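Local atomic coordinates of AGR_C_1268p (Agrobacterium tumefaciens str. C58, PDB entry 2GHS), a protein that probably acts as a metal-dependent gluconolactonase of the SMP-30 (regucalcin) beta-propeller family, binding one divalent cation per subunit. Residues 38-48 with 305-313; 144-152 with 161-169. One frame throughout, in Å; residues are numbered along the deposited sequence.

Contacts 1 and 2 lie on opposite sides of the centre of a beta-propeller chain. Their centres are about 29 Å apart and their nearest atoms about 15 Å, so they do not touch. In contact 1 an early strand pairs with the last strand of the chain, which closes the ring of blades. Contact 2 is a local hairpin, nested along the chain inside the loop that contact 1 closes. Each has one end near the predicted active site. The side chain of Met48, a selenomethionine, is about 8 Å from that of Glu52, a predicted metal ligand. The side chain of Met152 is about 4 Å from those of Arg135 and Asn137, predicted to bind substrate.

Contact 1: 38-48 with 305-313; sequences FAGRVLDETPM and QHGLTFELG
The rings of Phe38 and Phe310 meet obliquely, with centroids 5.7 Å apart and planes at 77°. One face of the Phe38 ring carries Gly40 N over its centre, and Leu312 CD2 and Arg41 O lie at its edge. Leu308 C sits over one face of the Phe310 ring, offset toward the rim, with Arg41 O at the edge. The Arg41 guanidinium has Leu43 CD2 over its centre and Glu311 OE2 at its edge.

This is the closure of a beta-propeller. Segment 38-48 supplies the outermost strand of a four-stranded antiparallel blade and pairs with 309-311. Arg41 and Glu311 form a hydrogen-bonded pair, with Glu311 N to Arg41 O at 2.8 Å. With chi1 at -175°, Glu311 swings CG away from its amide nitrogen, and OE2 comes 3.3 Å from Arg41 NE in a salt bridge. NE approaches from above the carboxylate plane, which is turned 82° from the guanidinium; Arg41 NH2 to Glu311 OE1 is only a weak bond. Past Val42 a beta bulge shifts the register, and Thr309 O accepts from both Leu43 N (2.8 Å) and, weakly, Asp44 N. Leu308 packs CD2 against Val42 CG1 and CD1 against Pro47 CB.

Asp44 OD1 accepts from Thr46 N, which makes an Asx turn, and from Thr46 OG1, both on one face of the carboxylate. OD2 forms a salt bridge with Lys83. Met48 N reaches Gly307 O at 2.9 Å from above the carbonyl plane.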
ATOM      1  N   PHE A  38     -15.972  -9.396  10.926  1.00  7.91           N
ATOM      2  CA  PHE A  38     -15.195 -10.174   9.994  1.00  8.33           C
ATOM      3  C   PHE A  38     -15.852 -11.507   9.708  1.00 12.98           C
ATOM      4  O   PHE A  38     -16.169 -12.247  10.626  1.00 11.68           O
ATOM      5  CB  PHE A  38     -13.810 -10.421  10.558  1.00 11.20           C
ATOM      6  CG  PHE A  38     -12.879 -11.103   9.609  1.00  8.44           C
ATOM      7  CD1 PHE A  38     -12.463 -10.480   8.439  1.00  9.30           C
ATOM      8  CD2 PHE A  38     -12.363 -12.355   9.911  1.00 12.26           C
ATOM      9  CE1 PHE A  38     -11.551 -11.113   7.584  1.00  9.75           C
ATOM     10  CE2 PHE A  38     -11.486 -13.003   9.043  1.00 10.78           C
ATOM     11  CZ  PHE A  38     -11.060 -12.377   7.890  1.00 10.46           C
ATOM     12  N   ALA A  39     -16.006 -11.815   8.429  1.00 12.00           N
ATOM     13  CA  ALA A  39     -16.565 -13.084   7.998  1.00 12.26           C
ATOM     14  C   ALA A  39     -15.739 -13.601   6.825  1.00 16.60           C
ATOM     15  O   ALA A  39     -16.210 -14.350   5.969  1.00 17.85           O
ATOM     16  CB  ALA A  39     -18.013 -12.910   7.599  1.00 15.99           C
ATOM     17  N   GLY A  40     -14.495 -13.185   6.779  1.00 13.13           N
ATOM     18  CA  GLY A  40     -13.612 -13.622   5.703  1.00 13.46           C
ATOM     19  C   GLY A  40     -12.724 -14.784   6.105  1.00 14.42           C
ATOM     20  O   GLY A  40     -13.084 -15.652   6.914  1.00 12.66           O
ATOM     21  N   ARG A  41     -11.548 -14.818   5.514  1.00 11.73           N
ATOM     22  CA  ARG A  41     -10.632 -15.900   5.774  1.00 14.15           C
ATOM     23  C   ARG A  41      -9.209 -15.421   5.856  1.00 12.50           C
ATOM     24  O   ARG A  41      -8.909 -14.276   5.465  1.00 11.78           O
ATOM     25  CB  ARG A  41     -10.764 -16.928   4.682  1.00 17.01           C
ATOM     26  CG  ARG A  41     -10.384 -16.494   3.324  1.00 18.30           C
ATOM     27  CD  ARG A  41     -10.706 -17.662   2.385  1.00 32.86           C
ATOM     28  NE  ARG A  41     -10.597 -17.296   0.978  1.00 39.53           N
ATOM     29  CZ  ARG A  41      -9.773 -17.852   0.090  1.00 43.69           C
ATOM     30  NH1 ARG A  41      -8.955 -18.853   0.420  1.00 43.05           N
ATOM     31  NH2 ARG A  41      -9.774 -17.399  -1.160  1.00 49.56           N
ATOM     32  N   VAL A  42      -8.374 -16.284   6.429  1.00  9.34           N
ATOM     33  CA  VAL A  42      -6.925 -16.089   6.489  1.00  8.23           C
ATOM     34  C   VAL A  42      -6.317 -16.608   5.211  1.00  8.85           C
ATOM     35  O   VAL A  42      -6.429 -17.770   4.911  1.00 11.15           O
ATOM     36  CB  VAL A  42      -6.289 -16.775   7.720  1.00  8.79           C
ATOM     37  CG1 VAL A  42      -4.778 -16.590   7.755  1.00  8.18           C
ATOM     38  CG2 VAL A  42      -6.930 -16.257   9.011  1.00 13.78           C
ATOM     39  N   LEU A  43      -5.620 -15.732   4.496  1.00  7.69           N
ATOM     40  CA  LEU A  43      -4.903 -16.102   3.272  1.00  9.94           C
ATOM     41  C   LEU A  43      -3.525 -16.659   3.551  1.00  9.88           C
ATOM     42  O   LEU A  43      -3.049 -17.523   2.792  1.00 10.03           O
ATOM     43  CB  LEU A  43      -4.772 -14.916   2.335  1.00 10.22           C
ATOM     44  CG  LEU A  43      -6.049 -14.412   1.687  1.00 12.29           C
ATOM     45  CD1 LEU A  43      -5.764 -13.207   0.823  1.00 13.78           C
ATOM     46  CD2 LEU A  43      -6.701 -15.515   0.898  1.00 17.57           C
ATOM     47  N   ASP A  44      -2.879 -16.160   4.587  1.00 10.22           N
ATOM     48  CA  ASP A  44      -1.569 -16.632   4.978  1.00 10.80           C
ATOM     49  C   ASP A  44      -1.489 -16.573   6.497  1.00 11.89           C
ATOM     50  O   ASP A  44      -1.665 -15.520   7.094  1.00  9.99           O
ATOM     51  CB  ASP A  44      -0.470 -15.774   4.301  1.00 10.36           C
ATOM     52  CG  ASP A  44       0.951 -16.199   4.674  1.00 14.73           C
ATOM     53  OD1 ASP A  44       1.169 -17.335   5.130  1.00 14.70           O
ATOM     54  OD2 ASP A  44       1.871 -15.379   4.528  1.00 14.30           O
ATOM     55  N   GLU A  45      -1.212 -17.725   7.089  1.00 11.10           N
ATOM     56  CA  GLU A  45      -1.081 -17.874   8.531  1.00 12.49           C
ATOM     57  C   GLU A  45       0.257 -17.412   9.093  1.00 15.22           C
ATOM     58  O   GLU A  45       0.412 -17.322  10.305  1.00 16.33           O
ATOM     59  CB  GLU A  45      -1.346 -19.325   8.916  1.00 15.62           C
ATOM     60  CG  GLU A  45      -2.742 -19.846   8.521  1.00 17.37           C
ATOM     61  CD  GLU A  45      -3.883 -19.486   9.493  1.00 28.33           C
ATOM     62  OE1 GLU A  45      -3.603 -18.822  10.522  1.00 22.41           O
ATOM     63  OE2 GLU A  45      -5.060 -19.882   9.215  1.00 27.98           O
ATOM     64  N   THR A  46       1.222 -17.082   8.238  1.00 12.88           N
ATOM     65  CA  THR A  46       2.503 -16.560   8.707  1.00 15.20           C
ATOM     66  C   THR A  46       2.317 -15.138   9.157  1.00 14.67           C
ATOM     67  O   THR A  46       1.842 -14.332   8.382  1.00 15.26           O
ATOM     68  CB  THR A  46       3.529 -16.515   7.564  1.00 16.26           C
ATOM     69  OG1 THR A  46       3.531 -17.766   6.889  1.00 24.46           O
ATOM     70  CG2 THR A  46       4.918 -16.201   8.066  1.00 14.85           C
ATOM     71  N   PRO A  47       2.680 -14.820  10.398  1.00 12.32           N
ATOM     72  CA  PRO A  47       2.566 -13.416  10.831  1.00 13.38           C
ATOM     73  C   PRO A  47       3.688 -12.548  10.329  1.00 11.66           C
ATOM     74  O   PRO A  47       4.868 -12.926  10.391  1.00 13.42           O
ATOM     75  CB  PRO A  47       2.573 -13.498  12.368  1.00 17.17           C
ATOM     76  CG  PRO A  47       3.113 -14.854  12.698  1.00 17.40           C
ATOM     77  CD  PRO A  47       3.196 -15.707  11.469  1.00 15.54           C
HETATM   78  N   MSE A  48       3.323 -11.356   9.874  1.00 10.89           N
HETATM   79  CA  MSE A  48       4.278 -10.379   9.390  1.00  9.78           C
HETATM   80  C   MSE A  48       4.594  -9.391  10.483  1.00 13.05           C
HETATM   81  O   MSE A  48       3.691  -8.837  11.106  1.00 12.50           O
HETATM   82  CB  MSE A  48       3.684  -9.564   8.243  1.00 10.19           C
HETATM   83  CG  MSE A  48       3.185 -10.359   7.086  1.00  9.47           C
HETATM   84 SE   MSE A  48       4.639 -11.211   6.035  1.00 13.57          SE
HETATM   85  CE  MSE A  48       4.578 -12.921   6.879  1.00 15.23           C
ATOM     86  N   GLN A 305      -3.700 -13.607  15.823  1.00  9.80           N
ATOM     87  CA  GLN A 305      -3.914 -13.206  14.445  1.00  8.76           C
ATOM     88  C   GLN A 305      -3.302 -11.857  14.072  1.00  7.09           C
ATOM     89  O   GLN A 305      -3.369 -11.450  12.911  1.00  6.38           O
ATOM     90  CB  GLN A 305      -5.388 -13.258  14.093  1.00 11.52           C
ATOM     91  CG  GLN A 305      -5.968 -14.660  14.253  1.00 14.25           C
ATOM     92  CD  GLN A 305      -7.335 -14.755  13.639  1.00 15.20           C
ATOM     93  OE1 GLN A 305      -8.306 -14.304  14.233  1.00 15.84           O
ATOM     94  NE2 GLN A 305      -7.427 -15.347  12.457  1.00 16.96           N
ATOM     95  N   HIS A 306      -2.659 -11.179  15.018  1.00  5.86           N
ATOM     96  CA  HIS A 306      -1.901  -9.981  14.667  1.00  5.24           C
ATOM     97  C   HIS A 306      -0.888 -10.362  13.621  1.00  6.45           C
ATOM     98  O   HIS A 306      -0.155 -11.335  13.794  1.00  5.92           O
ATOM     99  CB  HIS A 306      -1.116  -9.430  15.857  1.00  6.21           C
ATOM    100  CG  HIS A 306      -1.932  -8.685  16.877  1.00  7.72           C
ATOM    101  ND1 HIS A 306      -2.673  -7.563  16.564  1.00  7.45           N
ATOM    102  CD2 HIS A 306      -2.054  -8.859  18.211  1.00 10.69           C
ATOM    103  CE1 HIS A 306      -3.213  -7.086  17.667  1.00  8.41           C
ATOM    104  NE2 HIS A 306      -2.876  -7.864  18.677  1.00  8.72           N
ATOM    105  N   GLY A 307      -0.805  -9.576  12.567  1.00  7.52           N
ATOM    106  CA  GLY A 307       0.232  -9.764  11.536  1.00  4.96           C
ATOM    107  C   GLY A 307      -0.129 -10.672  10.367  1.00  8.42           C
ATOM    108  O   GLY A 307       0.582 -10.714   9.352  1.00  5.59           O
ATOM    109  N   LEU A 308      -1.254 -11.368  10.483  1.00  6.85           N
ATOM    110  CA  LEU A 308      -1.704 -12.249   9.419  1.00  6.17           C
ATOM    111  C   LEU A 308      -2.262 -11.436   8.244  1.00  5.21           C
ATOM    112  O   LEU A 308      -2.514 -10.244   8.344  1.00  6.78           O
ATOM    113  CB  LEU A 308      -2.759 -13.227   9.980  1.00  8.45           C
ATOM    114  CG  LEU A 308      -2.236 -14.473  10.684  1.00 13.38           C
ATOM    115  CD1 LEU A 308      -1.123 -14.172  11.649  1.00 18.23           C
ATOM    116  CD2 LEU A 308      -3.394 -15.322  11.338  1.00  7.71           C
ATOM    117  N   THR A 309      -2.423 -12.111   7.103  1.00  6.35           N
ATOM    118  CA  THR A 309      -2.941 -11.526   5.875  1.00  5.55           C
ATOM    119  C   THR A 309      -4.295 -12.172   5.630  1.00  6.46           C
ATOM    120  O   THR A 309      -4.430 -13.417   5.642  1.00  7.06           O
ATOM    121  CB  THR A 309      -1.948 -11.785   4.720  1.00  8.59           C
ATOM    122  OG1 THR A 309      -0.665 -11.207   5.050  1.00 10.57           O
ATOM    123  CG2 THR A 309      -2.416 -11.236   3.421  1.00 11.26           C
ATOM    124  N   PHE A 310      -5.299 -11.331   5.455  1.00  7.67           N
ATOM    125  CA  PHE A 310      -6.700 -11.739   5.391  1.00  6.80           C
ATOM    126  C   PHE A 310      -7.363 -11.435   4.051  1.00  6.98           C
ATOM    127  O   PHE A 310      -6.856 -10.671   3.268  1.00  8.00           O
ATOM    128  CB  PHE A 310      -7.500 -11.004   6.465  1.00  7.33           C
ATOM    129  CG  PHE A 310      -6.893 -11.077   7.829  1.00  6.01           C
ATOM    130  CD1 PHE A 310      -7.093 -12.190   8.655  1.00  6.90           C
ATOM    131  CD2 PHE A 310      -6.098 -10.024   8.322  1.00 10.46           C
ATOM    132  CE1 PHE A 310      -6.457 -12.270   9.920  1.00  6.80           C
ATOM    133  CE2 PHE A 310      -5.499 -10.102   9.595  1.00  7.44           C
ATOM    134  CZ  PHE A 310      -5.648 -11.220  10.370  1.00  9.13           C
ATOM    135  N   GLU A 311      -8.501 -12.044   3.818  1.00  7.68           N
ATOM    136  CA  GLU A 311      -9.441 -11.628   2.765  1.00  6.73           C
ATOM    137  C   GLU A 311     -10.782 -11.342   3.414  1.00  8.89           C
ATOM    138  O   GLU A 311     -11.291 -12.150   4.201  1.00  6.99           O
ATOM    139  CB  GLU A 311      -9.584 -12.756   1.749  1.00 10.09           C
ATOM    140  CG  GLU A 311     -10.403 -12.471   0.533  1.00 13.77           C
ATOM    141  CD  GLU A 311     -10.587 -13.743  -0.268  1.00 20.41           C
ATOM    142  OE1 GLU A 311      -9.685 -14.132  -1.008  1.00 26.47           O
ATOM    143  OE2 GLU A 311     -11.628 -14.416  -0.133  1.00 38.74           O
ATOM    144  N   LEU A 312     -11.421 -10.236   3.052  1.00  8.79           N
ATOM    145  CA  LEU A 312     -12.740  -9.932   3.614  1.00  7.29           C
ATOM    146  C   LEU A 312     -13.811 -10.877   3.041  1.00  6.69           C
ATOM    147  O   LEU A 312     -13.600 -11.466   1.960  1.00  7.23           O
ATOM    148  CB  LEU A 312     -13.125  -8.487   3.284  1.00  8.42           C
ATOM    149  CG  LEU A 312     -12.294  -7.348   3.877  1.00  9.17           C
ATOM    150  CD1 LEU A 312     -12.983  -6.008   3.632  1.00 12.53           C
ATOM    151  CD2 LEU A 312     -12.106  -7.555   5.356  1.00 12.03           C
ATOM    152  N   GLY A 313     -14.952 -10.995   3.719  1.00  7.37           N
ATOM    153  CA  GLY A 313     -16.035 -11.830   3.240  1.00  7.83           C
ATOM    154  C   GLY A 313     -16.913 -11.192   2.183  1.00  8.45           C
ATOM    155  O   GLY A 313     -17.751 -11.851   1.578  1.00  8.06           O
TER
HETATM  156  O   HOH W   1     -15.678  -9.769   6.231  1.00 13.10           O
HETATM  157  O   HOH W   2       1.032 -13.093   6.098  1.00 19.90           O
HETATM  158  O   HOH W   3      -5.678 -17.973  12.129  1.00 29.59           O

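Contact 2: 144-152 with 161-169; sequences SGALWIGTM and GSIYHVAKG
Thr151 OG1 and Tyr164 OH both hydrogen-bond to Glu128 OE2, outside the hairpin, and Glu128 is also a ligand of the bound potassium ion. Thr151 OG1 takes a second, weak bond from Ser162 N, 3.3 Å away. Its chi1 of 63° sets the hydroxyl between the backbone N and the carbonyl carbon, facing the partner strand. The Thr151 and Tyr164 side chains cross at about a right angle. Thr151 OG1 lies in the plane of the Tyr164 ring, at its edge, 3.8 Å from CE1.

The two strands run antiparallel, with axes 4.5 Å apart at closest. Leu147 pairs with Val166 and Ile149 with Tyr164, each by two backbone bonds. The straightest is Tyr164 N to Ile149 O, at 2.8 Å and 179°. Thr151 N gives Ser162 O a sound bond, but the return bond from Ser162 N is weak.

On the face with Thr151 and Tyr164, Ile149 CG2 and Val166 CG2 lie side by side, 4.0 Å apart.

The other face carries Trp148, Ile163 and His165. The Trp148 ring meets the His165 ring rim to rim, with NE1 in the imidazole plane, 3.9 Å from CD2. Ala146 CB packs obliquely against the same imidazole, 3.4 Å from NE2. The polar ends turn to another loop: Trp148 NE1 donates to Gly213 O, and His165 NE2 bonds to Thr212 O. Ile163 CG2 packs 4.0 Å from Trp148 CE3.

Next to Thr151, at the end of the strand, the selenomethionine Met152 touches Arg135 and Asn137, predicted to bind substrate. The whole is an antiparallel beta hairpin within the beta-propeller, with one end at the probable substrate pocket.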
ATOM      1  N   SER A 144      -1.270   6.283 -15.835  1.00 11.39           N
ATOM      2  CA  SER A 144      -0.338   6.777 -16.848  1.00 11.59           C
ATOM      3  C   SER A 144       0.948   5.926 -16.930  1.00 12.08           C
ATOM      4  O   SER A 144       1.731   6.086 -17.875  1.00 14.01           O
ATOM      5  CB  SER A 144       0.066   8.204 -16.506  1.00 11.92           C
ATOM      6  OG  SER A 144       0.800   8.224 -15.290  1.00 11.78           O
ATOM      7  N   GLY A 145       1.202   5.073 -15.931  1.00 11.47           N
ATOM      8  CA  GLY A 145       2.422   4.301 -15.902  1.00 10.50           C
ATOM      9  C   GLY A 145       3.485   4.868 -15.002  1.00  9.42           C
ATOM     10  O   GLY A 145       4.609   4.344 -14.968  1.00 11.41           O
ATOM     11  N   ALA A 146       3.160   5.951 -14.308  1.00 10.05           N
ATOM     12  CA  ALA A 146       4.044   6.549 -13.298  1.00  9.64           C
ATOM     13  C   ALA A 146       3.681   6.059 -11.900  1.00  8.36           C
ATOM     14  O   ALA A 146       2.499   5.785 -11.575  1.00 10.34           O
ATOM     15  CB  ALA A 146       3.913   8.049 -13.340  1.00 10.12           C
ATOM     16  N   LEU A 147       4.726   5.906 -11.082  1.00  8.17           N
ATOM     17  CA  LEU A 147       4.585   5.458  -9.684  1.00  7.29           C
ATOM     18  C   LEU A 147       4.540   6.705  -8.801  1.00  9.99           C
ATOM     19  O   LEU A 147       5.308   7.631  -9.019  1.00 10.01           O
ATOM     20  CB  LEU A 147       5.827   4.624  -9.304  1.00 10.99           C
ATOM     21  CG  LEU A 147       5.964   4.199  -7.830  1.00 12.05           C
ATOM     22  CD1 LEU A 147       4.900   3.156  -7.476  1.00 13.57           C
ATOM     23  CD2 LEU A 147       7.406   3.623  -7.540  1.00 15.08           C
ATOM     24  N   TRP A 148       3.697   6.687  -7.773  1.00  8.03           N
ATOM     25  CA  TRP A 148       3.843   7.584  -6.639  1.00  9.17           C
ATOM     26  C   TRP A 148       4.423   6.722  -5.497  1.00  8.52           C
ATOM     27  O   TRP A 148       3.891   5.648  -5.166  1.00  8.09           O
ATOM     28  CB  TRP A 148       2.517   8.184  -6.199  1.00  7.64           C
ATOM     29  CG  TRP A 148       1.989   9.328  -6.994  1.00  6.95           C
ATOM     30  CD1 TRP A 148       2.139   9.564  -8.343  1.00  9.92           C
ATOM     31  CD2 TRP A 148       1.124  10.345  -6.521  1.00  8.42           C
ATOM     32  NE1 TRP A 148       1.453  10.686  -8.710  1.00 11.96           N
ATOM     33  CE2 TRP A 148       0.819  11.179  -7.613  1.00  6.86           C
ATOM     34  CE3 TRP A 148       0.577  10.647  -5.266  1.00  9.61           C
ATOM     35  CZ2 TRP A 148      -0.002  12.298  -7.490  1.00  8.60           C
ATOM     36  CZ3 TRP A 148      -0.243  11.758  -5.162  1.00 13.61           C
ATOM     37  CH2 TRP A 148      -0.505  12.569  -6.261  1.00 12.72           C
ATOM     38  N   ILE A 149       5.458   7.228  -4.846  1.00  6.73           N
ATOM     39  CA  ILE A 149       6.084   6.519  -3.774  1.00  6.81           C
ATOM     40  C   ILE A 149       6.464   7.469  -2.635  1.00  7.85           C
ATOM     41  O   ILE A 149       7.047   8.529  -2.873  1.00  8.00           O
ATOM     42  CB  ILE A 149       7.320   5.732  -4.308  1.00  8.04           C
ATOM     43  CG1 ILE A 149       8.019   4.956  -3.183  1.00 13.15           C
ATOM     44  CG2 ILE A 149       8.316   6.640  -4.979  1.00 10.13           C
ATOM     45  CD1 ILE A 149       7.207   3.817  -2.638  1.00 14.26           C
ATOM     46  N   GLY A 150       6.109   7.061  -1.422  1.00  7.62           N
ATOM     47  CA  GLY A 150       6.438   7.752  -0.198  1.00  7.27           C
ATOM     48  C   GLY A 150       7.714   7.292   0.459  1.00  8.51           C
ATOM     49  O   GLY A 150       8.101   6.105   0.391  1.00 10.81           O
ATOM     50  N   THR A 151       8.374   8.229   1.133  1.00  7.89           N
ATOM     51  CA  THR A 151       9.526   7.895   1.967  1.00  9.55           C
ATOM     52  C   THR A 151       9.312   8.492   3.365  1.00  9.63           C
ATOM     53  O   THR A 151       8.424   9.356   3.556  1.00  9.25           O
ATOM     54  CB  THR A 151      10.814   8.453   1.421  1.00  8.93           C
ATOM     55  OG1 THR A 151      10.728   9.882   1.429  1.00 10.39           O
ATOM     56  CG2 THR A 151      11.111   7.902   0.032  1.00 12.36           C
HETATM   57  N   MSE A 152      10.123   8.097   4.334  1.00  9.40           N
HETATM   58  CA  MSE A 152       9.938   8.540   5.729  1.00  8.26           C
HETATM   59  C   MSE A 152      11.222   8.350   6.494  1.00 10.54           C
HETATM   60  O   MSE A 152      12.059   7.519   6.131  1.00  8.97           O
HETATM   61  CB  MSE A 152       8.801   7.734   6.407  1.00  7.86           C
HETATM   62  CG  MSE A 152       9.065   6.261   6.448  1.00  4.99           C
HETATM   63 SE   MSE A 152       7.525   5.379   7.259  1.00 14.17          SE
HETATM   64  CE  MSE A 152       7.805   5.866   9.094  1.00 13.23           C
ATOM     65  N   GLY A 161       9.879  12.855   5.672  1.00  7.43           N
ATOM     66  CA  GLY A 161       9.447  12.154   4.445  1.00  8.20           C
ATOM     67  C   GLY A 161       8.897  13.042   3.335  1.00 11.00           C
ATOM     68  O   GLY A 161       8.683  14.233   3.505  1.00  9.16           O
ATOM     69  N   SER A 162       8.701  12.414   2.191  1.00  9.86           N
ATOM     70  CA  SER A 162       8.227  13.031   0.959  1.00  8.24           C
ATOM     71  C   SER A 162       7.426  12.020   0.126  1.00  8.11           C
ATOM     72  O   SER A 162       7.457  10.815   0.404  1.00  7.33           O
ATOM     73  CB  SER A 162       9.423  13.468   0.121  1.00 12.09           C
ATOM     74  OG  SER A 162      10.244  14.363   0.862  1.00 11.09           O
ATOM     75  N   ILE A 163       6.743  12.533  -0.882  1.00  7.34           N
ATOM     76  CA  ILE A 163       6.097  11.735  -1.923  1.00  8.31           C
ATOM     77  C   ILE A 163       6.722  12.152  -3.235  1.00  6.28           C
ATOM     78  O   ILE A 163       6.802  13.346  -3.567  1.00  8.53           O
ATOM     79  CB  ILE A 163       4.578  11.866  -1.947  1.00  6.60           C
ATOM     80  CG1 ILE A 163       4.045  11.247  -0.656  1.00  9.71           C
ATOM     81  CG2 ILE A 163       3.982  11.166  -3.157  1.00  8.97           C
ATOM     82  CD1 ILE A 163       2.539  11.409  -0.451  1.00 12.27           C
ATOM     83  N   TYR A 164       7.190  11.134  -3.947  1.00  7.03           N
ATOM     84  CA  TYR A 164       7.789  11.291  -5.285  1.00  9.14           C
ATOM     85  C   TYR A 164       6.973  10.642  -6.387  1.00  8.50           C
ATOM     86  O   TYR A 164       6.279   9.657  -6.159  1.00  8.64           O
ATOM     87  CB  TYR A 164       9.171  10.636  -5.324  1.00  9.37           C
ATOM     88  CG  TYR A 164      10.175  11.179  -4.308  1.00  6.39           C
ATOM     89  CD1 TYR A 164      10.220  10.681  -3.026  1.00  9.87           C
ATOM     90  CD2 TYR A 164      11.062  12.178  -4.639  1.00  6.25           C
ATOM     91  CE1 TYR A 164      11.137  11.149  -2.103  1.00 12.85           C
ATOM     92  CE2 TYR A 164      11.968  12.659  -3.727  1.00  9.33           C
ATOM     93  CZ  TYR A 164      12.007  12.126  -2.455  1.00  9.10           C
ATOM     94  OH  TYR A 164      12.940  12.623  -1.538  1.00 10.14           O
ATOM     95  N   HIS A 165       7.147  11.190  -7.593  1.00  9.70           N
ATOM     96  CA  HIS A 165       6.602  10.676  -8.842  1.00  8.92           C
ATOM     97  C   HIS A 165       7.757  10.114  -9.615  1.00 10.81           C
ATOM     98  O   HIS A 165       8.808  10.777  -9.715  1.00 10.26           O
ATOM     99  CB  HIS A 165       5.999  11.874  -9.557  1.00  9.59           C
ATOM    100  CG  HIS A 165       5.489  11.629 -10.938  1.00  8.81           C
ATOM    101  ND1 HIS A 165       6.294  11.684 -12.056  1.00 10.44           N
ATOM    102  CD2 HIS A 165       4.220  11.489 -11.399  1.00  6.99           C
ATOM    103  CE1 HIS A 165       5.545  11.531 -13.140  1.00  9.75           C
ATOM    104  NE2 HIS A 165       4.283  11.408 -12.769  1.00  9.54           N
ATOM    105  N   VAL A 166       7.581   8.898 -10.126  1.00  8.71           N
ATOM    106  CA  VAL A 166       8.630   8.221 -10.914  1.00  9.91           C
ATOM    107  C   VAL A 166       8.033   7.809 -12.267  1.00  8.47           C
ATOM    108  O   VAL A 166       7.066   7.068 -12.322  1.00  9.25           O
ATOM    109  CB  VAL A 166       9.168   7.005 -10.202  1.00  9.12           C
ATOM    110  CG1 VAL A 166      10.391   6.509 -10.946  1.00  9.88           C
ATOM    111  CG2 VAL A 166       9.521   7.329  -8.724  1.00 12.85           C
ATOM    112  N   ALA A 167       8.607   8.327 -13.345  1.00  9.28           N
ATOM    113  CA  ALA A 167       8.176   7.945 -14.678  1.00 10.17           C
ATOM    114  C   ALA A 167       9.390   7.759 -15.554  1.00 10.63           C
ATOM    115  O   ALA A 167      10.222   8.664 -15.673  1.00  9.73           O
ATOM    116  CB  ALA A 167       7.308   8.980 -15.238  1.00 11.53           C
ATOM    117  N   LYS A 168       9.523   6.555 -16.108  1.00 10.76           N
ATOM    118  CA  LYS A 168      10.610   6.215 -17.006  1.00 12.94           C
ATOM    119  C   LYS A 168      11.935   6.523 -16.342  1.00 13.37           C
ATOM    120  O   LYS A 168      12.856   7.072 -16.975  1.00 14.82           O
ATOM    121  CB  LYS A 168      10.484   6.936 -18.356  1.00 16.38           C
ATOM    122  CG  LYS A 168       9.164   6.679 -19.028  1.00 18.42           C
ATOM    123  CD  LYS A 168       9.092   7.265 -20.415  1.00 29.88           C
ATOM    124  CE  LYS A 168       7.902   6.700 -21.178  1.00 40.04           C
ATOM    125  NZ  LYS A 168       6.579   7.093 -20.575  1.00 48.04           N
ATOM    126  N   GLY A 169      12.005   6.248 -15.052  1.00 10.61           N
ATOM    127  CA  GLY A 169      13.231   6.364 -14.268  1.00  9.72           C
ATOM    128  C   GLY A 169      13.569   7.760 -13.783  1.00 12.54           C
ATOM    129  O   GLY A 169      14.588   7.936 -13.126  1.00 15.92           O
TER
HETATM  130  O   HOH W   4       6.736   5.370 -16.292  1.00 16.18           O